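Long-range contacts in sulfite dehydrogenase (Paracoccus pantotrophus, PDB 2XTS), which oxidises protein-bound sulfane sulfur in the Sox system, using a molybdenum cofactor and a heme-bearing cytochrome partner for electron transfer: residues Ala264-Thr269 with Leu340-Val345; Val351-Asp356 with His369-Gln374; Ile373-Val378 with Glu385-Ala390. All coordinates share one frame; numbering follows the deposited sequence.

How the contacts relate
The three contacts lie in and beside the sheet of the dimerisation domain. Contacts 1 and 2 have centres about 9 Å apart. Q352 of contact 2 joins them, with OE1 2.7 Å from S266 OG. Contact 3 is centred about 12 Å from each of the others. It meets contact 1 through neighbouring strands, where L340 N lies 2.8 Å from W376 O. Contacts 2 and 3 share I373 and Q374, are tied by a salt bridge between K355 NZ and E388 OE2 (2.9 Å), and touch the same glycerol. The bound molybdenum oxide lies about 11 Å from the side chain of K265 and about 12 Å from that of N370.

Contact 1. Residues Ala264-Thr269 with Leu340-Val345; sequences AKSVIT and LQSRAV
Two strands of the dimerisation domain face each other here, 265-270 at one end of its antiparallel sheet and 338-346 further along it. Over the short segments the axes come within 5.7 Å and run at 152°, so the chains are roughly antiparallel. Side chains and water fill the gap. The two serines meet tip to tip, with S266 OG 2.8 Å from S342 OG. Each hydroxyl sits between its own backbone N and carbonyl carbon (chi1 70° for S266 and 60° for S342), which turns the two oxygens toward one another. Q352 is a further partner of S266: its OE1 accepts from S266 OG and also from A344 N. Water 1 bridges the backbones, donating to S266 O at 2.8 Å and to S342 O at 2.8 Å. Water 2 accepts from I268 N at 2.9 Å and is also bonded to S342 OG. The amide S342 N is buried without a partner in the model.

This domain belongs to the E-set clan, whose members have immunoglobulin-like beta folds. Strand 282-291 lies next to 265-270 and strand 297-303 next to 338-346; A290 and V300 touch S266 and S342.

Carbon contacts of I268 and A344 take up the rest of the interface. I268 reaches across, with CG1 3.8 Å from S342 CB. Its extended end then carries CD1 to 3.9 Å from L340 CB and over the backbone of Q341. At the other end, A344 CB rests 3.7 Å from K265 O, with A264 CB close by. K265 and V267 point away from this gap. K265 NZ forms a salt bridge with E119, and V267 packs on helix 136-140.

Contact 2. Residues Val351-Asp356 with His369-Gln374; sequences VQPTKD and HNNGIQ. With CO (cobalt (II) ion), chain G; GOL (glycerol), chain H.
Two direct hydrogen bonds join the two segments. Q352 has CG anti to its backbone N (chi1 -171°) and an extended chain, so its amide reaches N371. NE2 gives a bond to N371 O at 2.9 Å, arriving above the carbonyl plane. The backbone bond is I373 N to P353 O, also 2.9 Å and in the carbonyl plane. Q352 OE1 accepts from S266 OG and A344 N. An alanine in place of Q352 would remove both amide ends and would probably loosen this loop from N371 and from the sheet.

Packing is close around G372, whose CA lies 3.3 Å from P353 O. A beta carbon there would clash with K355 CG. I373 CD1 lies 4.0 Å from T354 CG2, and P353 CD 3.5 Å from N371 ND2, which is hydrogen-bonded to A264 O.

A glycerol, probably from the crystallisation liquor, bridges the segments through O1: it accepts from K355 N at 2.9 Å and donates to I373 O.

One metal bond lies at the far end, where H369 NE2 binds cobalt at 2.1 Å, with E219 and T259 completing the protein ligands.

T354 is the N-cap of helix 355-362, bonding A357 N, and N370 OD1 accepts from G372 N in an Asx turn.

Contact 3. Residues Ile373-Val378 with Glu385-Ala390; sequences IQTWWV and ENVEIA. With GOL (glycerol), chain H.
The C-terminal beta hairpin of the chain is formed by strands 375-378 and 384-389. W377 and E385 form an antiparallel hydrogen-bonded pair. W377 N donates to E385 O at 2.8 Å, and E385 N returns a bond to W377 O at 2.8 Å, on a lone pair. The next pair, W376 with N386, is non-hydrogen-bonded. W376 CA instead makes a CA-H...O contact with E385 O at 3.3 Å.

On the face of W377 and E385 the two side chains run side by side. The carboxylate meets the edge of the indole, with E385 OE1 3.8 Å from W377 CE3 and the planes 71° apart. E385 OE2 forms salt bridges with K379 and with R177 of the cytochrome chain, and W377 NE1 bonds to E337. V387 continues this face: its CG1 touches W377 CB at 3.8 Å, and its CG2 touches T375 CG2 at 3.8 Å.

The W376 ring lies on the other face. N386 CA comes to its edge, 3.8 Å from CE3, while Q374 CG lies over one face of the ring, offset toward its rim. Near the chain end, I389 N donates to glycerol O3 at 2.9 Å.

W376 and N386 both pack on helix 136-140, and N386 ND2 bonds L133 O. Strand 338-346 lies beside 375-378. Beyond V387-I389 the sheet runs on into an antiparallel strand of the cytochrome chain.

Contact 1. Residues Ala264-Thr269 with Leu340-Val345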
loop_
_atom_site.group_PDB
_atom_site.type_symbol
_atom_site.label_atom_id
_atom_site.label_comp_id
_atom_site.label_asym_id
_atom_site.label_seq_id
_atom_site.Cartn_x
_atom_site.Cartn_y
_atom_site.Cartn_z
ATOM N N ALA A 264 -11.920 -11.940 -17.424
ATOM C CA ALA A 264 -12.679 -10.983 -16.626
ATOM C C ALA A 264 -13.463 -11.669 -15.533
ATOM O O ALA A 264 -14.122 -12.687 -15.754
ATOM C CB ALA A 264 -13.613 -10.157 -17.510
ATOM N N LYS A 265 -13.418 -11.066 -14.347
ATOM C CA LYS A 265 -13.945 -11.679 -13.166
ATOM C C LYS A 265 -14.370 -10.592 -12.185
ATOM O O LYS A 265 -13.902 -9.468 -12.242
ATOM C CB LYS A 265 -12.843 -12.551 -12.556
ATOM C CG LYS A 265 -13.265 -13.480 -11.460
ATOM C CD LYS A 265 -12.172 -14.503 -11.203
ATOM C CE LYS A 265 -12.431 -15.345 -9.984
ATOM N NZ LYS A 265 -11.435 -16.448 -9.836
ATOM N N SER A 266 -15.226 -10.951 -11.252
ATOM C CA SER A 266 -15.648 -10.044 -10.196
ATOM C C SER A 266 -16.181 -10.798 -9.018
ATOM O O SER A 266 -16.597 -11.950 -9.124
ATOM C CB SER A 266 -16.736 -9.080 -10.662
ATOM O OG SER A 266 -17.971 -9.732 -10.875
ATOM N N VAL A 267 -16.240 -10.108 -7.897
ATOM C CA VAL A 267 -16.872 -10.624 -6.698
ATOM C C VAL A 267 -17.343 -9.470 -5.828
ATOM O O VAL A 267 -16.634 -8.474 -5.684
ATOM C CB VAL A 267 -15.955 -11.594 -5.879
ATOM C CG1 VAL A 267 -14.668 -10.909 -5.387
ATOM C CG2 VAL A 267 -16.735 -12.235 -4.729
ATOM N N ILE A 268 -18.542 -9.604 -5.267
ATOM C CA ILE A 268 -19.049 -8.719 -4.230
ATOM C C ILE A 268 -18.375 -9.095 -2.905
ATOM O O ILE A 268 -18.520 -10.204 -2.405
ATOM C CB ILE A 268 -20.585 -8.815 -4.136
ATOM C CG1 ILE A 268 -21.200 -8.193 -5.401
ATOM C CG2 ILE A 268 -21.088 -8.089 -2.895
ATOM C CD1 ILE A 268 -22.692 -8.536 -5.624
ATOM N N THR A 269 -17.624 -8.154 -2.339
ATOM C CA THR A 269 -16.913 -8.392 -1.085
ATOM C C THR A 269 -17.756 -8.068 0.134
ATOM O O THR A 269 -17.500 -8.602 1.199
ATOM C CB THR A 269 -15.581 -7.625 -1.070
ATOM O OG1 THR A 269 -15.820 -6.228 -1.266
ATOM C CG2 THR A 269 -14.690 -8.106 -2.208
ATOM N N LEU A 340 -27.459 -12.074 -4.568
ATOM C CA LEU A 340 -26.559 -11.059 -5.110
ATOM C C LEU A 340 -25.589 -11.678 -6.096
ATOM O O LEU A 340 -25.002 -12.724 -5.816
ATOM C CB LEU A 340 -25.732 -10.396 -4.002
ATOM C CG LEU A 340 -26.458 -9.704 -2.861
ATOM C CD1 LEU A 340 -25.456 -9.176 -1.871
ATOM C CD2 LEU A 340 -27.355 -8.594 -3.392
ATOM N N GLN A 341 -25.378 -10.996 -7.218
ATOM C CA GLN A 341 -24.372 -11.379 -8.194
ATOM C C GLN A 341 -23.733 -10.135 -8.787
ATOM O O GLN A 341 -24.383 -9.084 -8.878
ATOM C CB GLN A 341 -24.996 -12.164 -9.340
ATOM C CG GLN A 341 -25.636 -13.478 -8.965
ATOM C CD GLN A 341 -26.162 -14.231 -10.157
ATOM O OE1 GLN A 341 -26.466 -13.653 -11.191
ATOM N NE2 GLN A 341 -26.243 -15.555 -10.014
ATOM N N SER A 342 -22.482 -10.269 -9.215
ATOM C CA SER A 342 -21.830 -9.251 -9.988
ATOM C C SER A 342 -21.290 -9.865 -11.276
ATOM O O SER A 342 -20.878 -11.039 -11.307
ATOM C CB SER A 342 -20.737 -8.561 -9.185
ATOM O OG SER A 342 -19.730 -9.453 -8.744
ATOM N N ARG A 343 -21.282 -9.059 -12.328
ATOM C CA ARG A 343 -20.864 -9.503 -13.665
ATOM C C ARG A 343 -19.989 -8.427 -14.302
ATOM O O ARG A 343 -20.481 -7.333 -14.613
ATOM C CB ARG A 343 -22.095 -9.775 -14.527
ATOM C CG ARG A 343 -21.845 -10.243 -15.929
ATOM C CD ARG A 343 -23.193 -10.469 -16.627
ATOM N NE ARG A 343 -23.915 -9.218 -16.873
ATOM C CZ ARG A 343 -25.161 -9.135 -17.339
ATOM N NH1 ARG A 343 -25.870 -10.234 -17.565
ATOM N NH2 ARG A 343 -25.717 -7.946 -17.545
ATOM N N ALA A 344 -18.701 -8.739 -14.480
ATOM C CA ALA A 344 -17.754 -7.805 -15.083
ATOM C C ALA A 344 -17.776 -7.822 -16.605
ATOM O O ALA A 344 -18.017 -8.870 -17.215
ATOM C CB ALA A 344 -16.362 -8.131 -14.625
ATOM N N VAL A 345 -17.494 -6.673 -17.212
ATOM C CA VAL A 345 -17.323 -6.533 -18.641
ATOM C C VAL A 345 -15.997 -5.835 -18.848
ATOM O O VAL A 345 -15.678 -4.877 -18.148
ATOM C CB VAL A 345 -18.449 -5.701 -19.277
ATOM C CG1 VAL A 345 -18.263 -5.635 -20.817
ATOM C CG2 VAL A 345 -19.816 -6.274 -18.872
HETATM O O HOH W 1 -19.188 -12.676 -9.752
HETATM O O HOH W 2 -20.248 -11.519 -6.655
#

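Contact 2. Residues Val351-Asp356 with His369-Gln374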
loop_
_atom_site.group_PDB
_atom_site.type_symbol
_atom_site.label_atom_id
_atom_site.label_comp_id
_atom_site.label_asym_id
_atom_site.label_seq_id
_atom_site.Cartn_x
_atom_site.Cartn_y
_atom_site.Cartn_z
ATOM N N VAL A 351 -17.887 -10.542 -21.374
ATOM C CA VAL A 351 -18.786 -10.483 -20.241
ATOM C C VAL A 351 -18.558 -11.727 -19.385
ATOM O O VAL A 351 -18.649 -12.865 -19.862
ATOM C CB VAL A 351 -20.247 -10.440 -20.675
ATOM C CG1 VAL A 351 -21.157 -10.356 -19.452
ATOM C CG2 VAL A 351 -20.472 -9.277 -21.657
ATOM N N GLN A 352 -18.225 -11.505 -18.120
ATOM C CA GLN A 352 -18.032 -12.590 -17.177
ATOM C C GLN A 352 -19.162 -13.622 -17.265
ATOM O O GLN A 352 -20.317 -13.280 -17.093
ATOM C CB GLN A 352 -17.939 -12.026 -15.756
ATOM C CG GLN A 352 -17.537 -13.038 -14.719
ATOM C CD GLN A 352 -17.645 -12.498 -13.298
ATOM O OE1 GLN A 352 -17.976 -11.333 -13.088
ATOM N NE2 GLN A 352 -17.352 -13.340 -12.312
ATOM N N PRO A 353 -18.811 -14.907 -17.457
ATOM C CA PRO A 353 -19.823 -15.942 -17.611
ATOM C C PRO A 353 -20.327 -16.488 -16.283
ATOM O O PRO A 353 -19.647 -16.372 -15.254
ATOM C CB PRO A 353 -19.069 -17.045 -18.367
ATOM C CG PRO A 353 -17.678 -16.941 -17.865
ATOM C CD PRO A 353 -17.464 -15.441 -17.743
ATOM N N THR A 354 -21.474 -17.152 -16.313
ATOM C CA THR A 354 -21.905 -17.945 -15.174
ATOM C C THR A 354 -21.050 -19.203 -15.031
ATOM O O THR A 354 -20.411 -19.657 -15.985
ATOM C CB THR A 354 -23.371 -18.379 -15.278
ATOM O OG1 THR A 354 -23.543 -19.229 -16.420
ATOM C CG2 THR A 354 -24.291 -17.182 -15.341
ATOM N N LYS A 355 -21.076 -19.781 -13.843
ATOM C CA LYS A 355 -20.426 -21.077 -13.584
ATOM C C LYS A 355 -20.981 -22.137 -14.542
ATOM O O LYS A 355 -20.242 -22.935 -15.124
ATOM C CB LYS A 355 -20.631 -21.529 -12.124
ATOM C CG LYS A 355 -20.085 -20.584 -11.050
ATOM C CD LYS A 355 -20.426 -21.069 -9.636
ATOM C CE LYS A 355 -19.335 -22.047 -9.169
ATOM N NZ LYS A 355 -19.453 -22.555 -7.754
ATOM N N ASP A 356 -22.297 -22.143 -14.705
ATOM C CA ASP A 356 -22.921 -23.103 -15.602
ATOM C C ASP A 356 -22.483 -22.913 -17.053
ATOM O O ASP A 356 -22.281 -23.888 -17.761
ATOM C CB ASP A 356 -24.447 -22.992 -15.507
ATOM C CG ASP A 356 -25.011 -23.648 -14.273
ATOM O OD1 ASP A 356 -24.318 -24.477 -13.665
ATOM O OD2 ASP A 356 -26.181 -23.347 -13.927
ATOM N N HIS A 369 -8.758 -21.416 -13.585
ATOM C CA HIS A 369 -9.487 -20.475 -14.425
ATOM C C HIS A 369 -11.001 -20.444 -14.196
ATOM O O HIS A 369 -11.776 -20.265 -15.124
ATOM C CB HIS A 369 -9.147 -20.674 -15.902
ATOM C CG HIS A 369 -7.694 -20.455 -16.199
ATOM N ND1 HIS A 369 -7.136 -19.197 -16.311
ATOM C CD2 HIS A 369 -6.681 -21.332 -16.409
ATOM C CE1 HIS A 369 -5.834 -19.313 -16.534
ATOM N NE2 HIS A 369 -5.533 -20.598 -16.614
ATOM N N ASN A 370 -11.420 -20.579 -12.939
ATOM C CA ASN A 370 -12.822 -20.380 -12.594
ATOM C C ASN A 370 -13.145 -18.909 -12.388
ATOM O O ASN A 370 -13.003 -18.373 -11.289
ATOM C CB ASN A 370 -13.185 -21.174 -11.346
ATOM C CG ASN A 370 -14.661 -21.085 -11.037
ATOM O OD1 ASN A 370 -15.422 -20.414 -11.768
ATOM N ND2 ASN A 370 -15.089 -21.748 -9.964
ATOM N N ASN A 371 -13.625 -18.278 -13.452
ATOM C CA ASN A 371 -14.076 -16.895 -13.353
ATOM C C ASN A 371 -15.602 -16.768 -13.332
ATOM O O ASN A 371 -16.128 -15.692 -13.592
ATOM C CB ASN A 371 -13.468 -15.994 -14.432
ATOM C CG ASN A 371 -13.847 -16.386 -15.836
ATOM O OD1 ASN A 371 -13.900 -17.565 -16.187
ATOM N ND2 ASN A 371 -14.100 -15.372 -16.672
ATOM N N GLY A 372 -16.313 -17.839 -12.991
ATOM C CA GLY A 372 -17.765 -17.811 -12.984
ATOM C C GLY A 372 -18.353 -16.814 -11.991
ATOM O O GLY A 372 -17.789 -16.515 -10.946
ATOM N N ILE A 373 -19.531 -16.300 -12.331
ATOM C CA ILE A 373 -20.271 -15.387 -11.475
ATOM C C ILE A 373 -20.557 -16.042 -10.143
ATOM O O ILE A 373 -21.062 -17.154 -10.079
ATOM C CB ILE A 373 -21.592 -14.938 -12.168
ATOM C CG1 ILE A 373 -21.294 -14.037 -13.370
ATOM C CG2 ILE A 373 -22.566 -14.257 -11.227
ATOM C CD1 ILE A 373 -22.511 -13.813 -14.282
ATOM N N GLN A 374 -20.233 -15.325 -9.075
ATOM C CA GLN A 374 -20.497 -15.736 -7.706
ATOM C C GLN A 374 -21.871 -15.237 -7.255
ATOM O O GLN A 374 -22.246 -14.100 -7.544
ATOM C CB GLN A 374 -19.419 -15.121 -6.789
ATOM C CG GLN A 374 -19.625 -15.408 -5.307
ATOM C CD GLN A 374 -19.499 -16.876 -4.941
ATOM O OE1 GLN A 374 -20.431 -17.510 -4.403
ATOM N NE2 GLN A 374 -18.369 -17.438 -5.244
HETATM CO CO CO G . -3.645 -21.506 -17.108
HETATM C C1 GOL H . -24.049 -18.549 -11.540
HETATM O O1 GOL H . -22.632 -18.489 -11.816
HETATM C C2 GOL H . -24.704 -19.947 -11.628
HETATM O O2 GOL H . -24.372 -20.636 -12.832
HETATM C C3 GOL H . -24.295 -20.835 -10.459
HETATM O O3 GOL H . -24.782 -20.329 -9.251
HETATM O O HOH W 1 -19.188 -12.676 -9.752
HETATM O O HOH W 3 -1.806 -22.392 -17.799
HETATM O O HOH W 4 -4.090 -23.239 -15.967
#

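Contact 3. Residues Ile373-Val378 with Glu385-Ala390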
loop_
_atom_site.group_PDB
_atom_site.type_symbol
_atom_site.label_atom_id
_atom_site.label_comp_id
_atom_site.label_asym_id
_atom_site.label_seq_id
_atom_site.Cartn_x
_atom_site.Cartn_y
_atom_site.Cartn_z
ATOM N N ILE A 373 -19.531 -16.300 -12.331
ATOM C CA ILE A 373 -20.271 -15.387 -11.475
ATOM C C ILE A 373 -20.557 -16.042 -10.143
ATOM O O ILE A 373 -21.062 -17.154 -10.079
ATOM C CB ILE A 373 -21.592 -14.938 -12.168
ATOM C CG1 ILE A 373 -21.294 -14.037 -13.370
ATOM C CG2 ILE A 373 -22.566 -14.257 -11.227
ATOM C CD1 ILE A 373 -22.511 -13.813 -14.282
ATOM N N GLN A 374 -20.233 -15.325 -9.075
ATOM C CA GLN A 374 -20.497 -15.736 -7.706
ATOM C C GLN A 374 -21.871 -15.237 -7.255
ATOM O O GLN A 374 -22.246 -14.100 -7.544
ATOM C CB GLN A 374 -19.419 -15.121 -6.789
ATOM C CG GLN A 374 -19.625 -15.408 -5.307
ATOM C CD GLN A 374 -19.499 -16.876 -4.941
ATOM O OE1 GLN A 374 -20.431 -17.510 -4.403
ATOM N NE2 GLN A 374 -18.369 -17.438 -5.244
ATOM N N THR A 375 -22.611 -16.078 -6.545
ATOM C CA THR A 375 -23.904 -15.719 -5.983
ATOM C C THR A 375 -23.818 -15.734 -4.466
ATOM O O THR A 375 -23.285 -16.681 -3.871
ATOM C CB THR A 375 -24.965 -16.734 -6.390
ATOM O OG1 THR A 375 -24.973 -16.877 -7.817
ATOM C CG2 THR A 375 -26.366 -16.328 -5.923
ATOM N N TRP A 376 -24.351 -14.690 -3.837
ATOM C CA TRP A 376 -24.558 -14.686 -2.390
ATOM C C TRP A 376 -26.053 -14.709 -2.075
ATOM O O TRP A 376 -26.822 -13.871 -2.579
ATOM C CB TRP A 376 -24.010 -13.430 -1.698
ATOM C CG TRP A 376 -22.562 -13.139 -1.882
ATOM C CD1 TRP A 376 -22.050 -11.918 -2.204
ATOM C CD2 TRP A 376 -21.422 -14.026 -1.750
ATOM N NE1 TRP A 376 -20.688 -11.980 -2.277
ATOM C CE2 TRP A 376 -20.276 -13.255 -2.000
ATOM C CE3 TRP A 376 -21.262 -15.371 -1.405
ATOM C CZ2 TRP A 376 -19.002 -13.795 -1.972
ATOM C CZ3 TRP A 376 -19.997 -15.902 -1.360
ATOM C CH2 TRP A 376 -18.889 -15.124 -1.643
ATOM N N TRP A 377 -26.447 -15.646 -1.228
ATOM C CA TRP A 377 -27.804 -15.647 -0.686
ATOM C C TRP A 377 -27.833 -14.824 0.593
ATOM O O TRP A 377 -27.255 -15.214 1.588
ATOM C CB TRP A 377 -28.260 -17.080 -0.436
ATOM C CG TRP A 377 -29.640 -17.230 0.120
ATOM C CD1 TRP A 377 -30.715 -16.441 -0.100
ATOM C CD2 TRP A 377 -30.090 -18.300 0.950
ATOM N NE1 TRP A 377 -31.827 -16.947 0.546
ATOM C CE2 TRP A 377 -31.470 -18.102 1.182
ATOM C CE3 TRP A 377 -29.471 -19.434 1.486
ATOM C CZ2 TRP A 377 -32.228 -18.969 1.968
ATOM C CZ3 TRP A 377 -30.232 -20.301 2.280
ATOM C CH2 TRP A 377 -31.591 -20.058 2.507
ATOM N N VAL A 378 -28.504 -13.673 0.531
ATOM C CA VAL A 378 -28.718 -12.831 1.701
ATOM C C VAL A 378 -30.062 -13.218 2.291
ATOM O O VAL A 378 -31.089 -13.107 1.637
ATOM C CB VAL A 378 -28.711 -11.329 1.351
ATOM C CG1 VAL A 378 -28.958 -10.463 2.593
ATOM C CG2 VAL A 378 -27.394 -10.929 0.693
ATOM N N GLU A 385 -24.841 -16.398 2.496
ATOM C CA GLU A 385 -24.292 -17.707 2.137
ATOM C C GLU A 385 -23.745 -17.757 0.722
ATOM O O GLU A 385 -24.268 -17.139 -0.212
ATOM C CB GLU A 385 -25.393 -18.780 2.249
ATOM C CG GLU A 385 -25.748 -19.204 3.664
ATOM C CD GLU A 385 -26.610 -20.452 3.738
ATOM O OE1 GLU A 385 -26.502 -21.296 2.835
ATOM O OE2 GLU A 385 -27.360 -20.592 4.727
ATOM N N ASN A 386 -22.695 -18.560 0.564
ATOM C CA ASN A 386 -22.217 -19.025 -0.719
ATOM C C ASN A 386 -23.140 -20.138 -1.205
ATOM O O ASN A 386 -23.292 -21.163 -0.520
ATOM C CB ASN A 386 -20.810 -19.596 -0.552
ATOM C CG ASN A 386 -20.253 -20.183 -1.831
ATOM O OD1 ASN A 386 -20.787 -19.955 -2.917
ATOM N ND2 ASN A 386 -19.220 -21.004 -1.697
ATOM N N VAL A 387 -23.810 -19.897 -2.328
ATOM C CA VAL A 387 -24.719 -20.848 -2.952
ATOM C C VAL A 387 -24.459 -20.940 -4.434
ATOM O O VAL A 387 -23.872 -20.044 -5.002
ATOM C CB VAL A 387 -26.215 -20.466 -2.722
ATOM C CG1 VAL A 387 -26.522 -20.413 -1.232
ATOM C CG2 VAL A 387 -26.584 -19.178 -3.404
ATOM N N GLU A 388 -24.917 -22.031 -5.055
ATOM C CA GLU A 388 -25.187 -22.062 -6.501
ATOM C C GLU A 388 -26.682 -22.004 -6.688
ATOM O O GLU A 388 -27.433 -22.478 -5.833
ATOM C CB GLU A 388 -24.667 -23.323 -7.186
ATOM C CG GLU A 388 -23.176 -23.423 -7.204
ATOM C CD GLU A 388 -22.643 -24.482 -8.152
ATOM O OE1 GLU A 388 -23.420 -25.300 -8.683
ATOM O OE2 GLU A 388 -21.419 -24.545 -8.368
ATOM N N ILE A 389 -27.092 -21.437 -7.809
ATOM C CA ILE A 389 -28.484 -21.416 -8.204
ATOM C C ILE A 389 -28.607 -21.922 -9.642
ATOM O O ILE A 389 -27.682 -21.811 -10.439
ATOM C CB ILE A 389 -29.120 -20.010 -8.063
ATOM C CG1 ILE A 389 -28.361 -18.958 -8.871
ATOM C CG2 ILE A 389 -29.266 -19.645 -6.592
ATOM C CD1 ILE A 389 -29.098 -17.612 -8.894
ATOM N N ALA A 390 -29.765 -22.493 -9.954
ATOM C CA ALA A 390 -30.024 -23.020 -11.301
ATOM C C ALA A 390 -31.518 -23.118 -11.555
ATOM O O ALA A 390 -31.926 -23.480 -12.668
ATOM C CB ALA A 390 -29.383 -24.404 -11.484
ATOM O OXT ALA A 390 -32.334 -22.891 -10.668
HETATM C C1 GOL H . -24.049 -18.549 -11.540
HETATM O O1 GOL H . -22.632 -18.489 -11.816
HETATM C C2 GOL H . -24.704 -19.947 -11.628
HETATM O O2 GOL H . -24.372 -20.636 -12.832
HETATM C C3 GOL H . -24.295 -20.835 -10.459
HETATM O O3 GOL H . -24.782 -20.329 -9.251
#